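Local coordinates for protein N-acetylneuraminate lyase (Peptoclostridium difficile, PDB 4WOZ) that belongs to the dihydrodipicolinate synthetase family of lyases and aldolases, built on a closed eight-stranded parallel barrel and assembled from four chains, at residues G260-L268 with Y278-A286. Numbering follows the deposited sequence.
Sequences GLYQTIKLL and YCRQPMKEA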
# COMPACT_ATOMS: atom_id res chain seq x y z
N GLY A 260 -4.13 19.14 13.80
CA GLY A 260 -5.26 19.16 12.89
C GLY A 260 -4.96 20.20 11.83
O GLY A 260 -5.11 21.40 12.06
N LEU A 261 -4.53 19.72 10.67
CA LEU A 261 -4.14 20.56 9.55
C LEU A 261 -4.98 21.78 9.25
O LEU A 261 -4.56 22.91 9.50
CB LEU A 261 -4.03 19.71 8.27
CG LEU A 261 -3.68 20.46 6.98
CD1 LEU A 261 -2.35 21.17 7.14
CD2 LEU A 261 -3.64 19.48 5.81
N TYR A 262 -6.16 21.56 8.69
CA TYR A 262 -7.03 22.66 8.31
C TYR A 262 -7.53 23.51 9.46
O TYR A 262 -7.58 24.73 9.34
CB TYR A 262 -8.19 22.13 7.48
CG TYR A 262 -7.73 21.47 6.20
CD1 TYR A 262 -7.00 22.18 5.25
CD2 TYR A 262 -8.00 20.13 5.95
CE1 TYR A 262 -6.55 21.58 4.08
CE2 TYR A 262 -7.55 19.51 4.78
CZ TYR A 262 -6.83 20.24 3.85
OH TYR A 262 -6.40 19.64 2.70
N GLN A 263 -7.89 22.87 10.57
CA GLN A 263 -8.37 23.62 11.73
C GLN A 263 -7.30 24.56 12.24
O GLN A 263 -7.56 25.73 12.51
CB GLN A 263 -8.79 22.67 12.86
CG GLN A 263 -10.03 21.85 12.57
CD GLN A 263 -9.73 20.57 11.80
OE1 GLN A 263 -8.64 20.40 11.27
NE2 GLN A 263 -10.71 19.67 11.75
N THR A 264 -6.08 24.05 12.36
CA THR A 264 -4.96 24.84 12.87
C THR A 264 -4.53 25.97 11.94
O THR A 264 -4.10 27.02 12.41
CB THR A 264 -3.75 23.95 13.19
OG1 THR A 264 -4.14 22.94 14.13
CG2 THR A 264 -2.62 24.79 13.80
N ILE A 265 -4.63 25.76 10.63
CA ILE A 265 -4.26 26.82 9.70
C ILE A 265 -5.27 27.95 9.84
O ILE A 265 -4.90 29.12 9.85
CB ILE A 265 -4.24 26.33 8.22
CG1 ILE A 265 -3.02 25.45 7.99
CG2 ILE A 265 -4.20 27.53 7.28
CD1 ILE A 265 -2.88 24.95 6.56
N LYS A 266 -6.55 27.60 9.97
CA LYS A 266 -7.57 28.63 10.12
C LYS A 266 -7.44 29.35 11.47
O LYS A 266 -7.62 30.57 11.54
CB LYS A 266 -8.97 28.02 9.96
CG LYS A 266 -9.26 27.57 8.53
CD LYS A 266 -10.73 27.25 8.32
CE LYS A 266 -10.98 26.81 6.89
NZ LYS A 266 -12.43 26.61 6.63
N LEU A 267 -7.11 28.62 12.52
CA LEU A 267 -6.93 29.23 13.82
C LEU A 267 -5.70 30.14 13.80
O LEU A 267 -5.65 31.16 14.49
CB LEU A 267 -6.78 28.16 14.90
CG LEU A 267 -8.05 27.34 15.15
CD1 LEU A 267 -7.76 26.19 16.12
CD2 LEU A 267 -9.13 28.25 15.70
N LEU A 268 -4.69 29.76 13.02
CA LEU A 268 -3.49 30.58 12.92
C LEU A 268 -3.85 31.85 12.17
O LEU A 268 -3.37 32.92 12.50
CB LEU A 268 -2.37 29.82 12.20
CG LEU A 268 -1.67 28.74 13.02
CD1 LEU A 268 -0.65 27.99 12.17
CD2 LEU A 268 -0.99 29.38 14.23
N TYR A 278 -14.51 28.45 10.59
CA TYR A 278 -14.57 27.00 10.77
C TYR A 278 -14.33 26.20 9.49
O TYR A 278 -14.42 26.72 8.38
CB TYR A 278 -15.94 26.60 11.30
CG TYR A 278 -16.31 27.16 12.64
CD1 TYR A 278 -15.92 26.53 13.82
CD2 TYR A 278 -17.07 28.32 12.74
CE1 TYR A 278 -16.28 27.03 15.06
CE2 TYR A 278 -17.44 28.84 13.99
CZ TYR A 278 -17.04 28.18 15.14
OH TYR A 278 -17.40 28.68 16.37
N CYS A 279 -14.02 24.92 9.68
CA CYS A 279 -13.83 24.00 8.56
C CYS A 279 -15.22 23.40 8.42
O CYS A 279 -15.99 23.40 9.38
CB CYS A 279 -12.85 22.89 8.92
SG CYS A 279 -11.18 23.44 9.30
N ARG A 280 -15.55 22.91 7.23
CA ARG A 280 -16.86 22.31 7.05
C ARG A 280 -16.92 20.87 7.56
O ARG A 280 -15.98 20.10 7.37
CB ARG A 280 -17.27 22.36 5.58
CG ARG A 280 -18.59 21.65 5.33
CD ARG A 280 -19.15 21.96 3.96
NE ARG A 280 -19.59 23.34 3.87
CZ ARG A 280 -20.34 23.81 2.88
NH1 ARG A 280 -20.73 23.01 1.90
NH2 ARG A 280 -20.70 25.09 2.86
N GLN A 281 -18.02 20.53 8.22
CA GLN A 281 -18.20 19.18 8.74
C GLN A 281 -18.16 18.23 7.55
O GLN A 281 -18.49 18.62 6.43
CB GLN A 281 -19.55 19.06 9.46
CG GLN A 281 -19.63 19.77 10.81
CD GLN A 281 -18.71 19.16 11.84
OE1 GLN A 281 -18.32 18.00 11.74
NE2 GLN A 281 -18.36 19.94 12.86
N PRO A 282 -17.79 16.95 7.76
CA PRO A 282 -17.41 16.34 9.04
C PRO A 282 -16.03 16.66 9.60
O PRO A 282 -15.54 15.95 10.48
CB PRO A 282 -17.60 14.85 8.75
CG PRO A 282 -17.16 14.75 7.33
CD PRO A 282 -17.85 15.94 6.69
N MET A 283 -15.37 17.69 9.08
CA MET A 283 -14.07 18.07 9.64
C MET A 283 -14.45 18.65 11.00
O MET A 283 -15.28 19.54 11.09
CB MET A 283 -13.37 19.12 8.77
CG MET A 283 -12.61 18.51 7.58
SD MET A 283 -11.57 19.69 6.72
CE MET A 283 -11.83 19.21 5.02
N LYS A 284 -13.84 18.12 12.05
CA LYS A 284 -14.16 18.55 13.41
C LYS A 284 -13.92 20.01 13.76
O LYS A 284 -12.96 20.63 13.30
CB LYS A 284 -13.40 17.68 14.42
CG LYS A 284 -11.94 18.07 14.58
CD LYS A 284 -11.24 17.19 15.60
CE LYS A 284 -11.17 15.75 15.13
NZ LYS A 284 -10.38 14.90 16.05
N GLU A 285 -14.81 20.54 14.59
CA GLU A 285 -14.69 21.90 15.06
C GLU A 285 -13.52 21.78 16.04
O GLU A 285 -13.40 20.76 16.72
CB GLU A 285 -15.97 22.29 15.80
CG GLU A 285 -16.09 23.77 16.12
CD GLU A 285 -17.28 24.06 17.01
OE1 GLU A 285 -18.40 23.59 16.68
OE2 GLU A 285 -17.11 24.77 18.02
N ALA A 286 -12.67 22.79 16.11
CA ALA A 286 -11.53 22.74 17.02
C ALA A 286 -11.97 22.63 18.48
O ALA A 286 -12.88 23.33 18.91
CB ALA A 286 -10.65 23.97 16.83
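In the helical C-terminal part that follows the eight-stranded TIM barrel, Gln263 and Lys266 of helix 261-271 reach across to the backbone of the irregular loop 278-286, which leads on to the last helix. Two hydrogen bonds define the join. Gln263 NE2 donates to Lys284 O at 2.9 Å with an N-H...O angle of 163°; the acceptor lies in the amide plane and the donor on a carbonyl lone pair, so the bond runs within the plane of both groups and is close to straight. A bend at chi2 (85°) turns the amide of Gln263 to this bond. Lys266, extended beyond CG, brings NZ to 2.7 Å from Tyr278 O, but from above the carbonyl plane. The ammonium also forms a salt bridge with Glu61 and a hydrogen bond to Val24 O, partners that would be expected to favour its charged form.

Between these bonds Cys279 SG lies against the helix, 3.6 Å from Gln263 N and 3.7 Å from Tyr262 CB. Met283 SD makes a Met-aromatic contact with Tyr262, 4.8 Å from the ring centroid and 57° off its normal, an oblique approach closest at CD2. At the far end of the loop, Ala286 CB meets Leu267 CD1 at 3.7 Å.

Lys284 NZ turns outward to form salt bridges with Glu127 and Asp125 of the second subunit, placing the loop at a subunit interface. Within the chain, helix 239-259 packs on Leu261, Thr264 and Ile265 through Ile256, while helix 288-301 receives Gln263 and Lys284 on Met290 and Leu267 on Ala294.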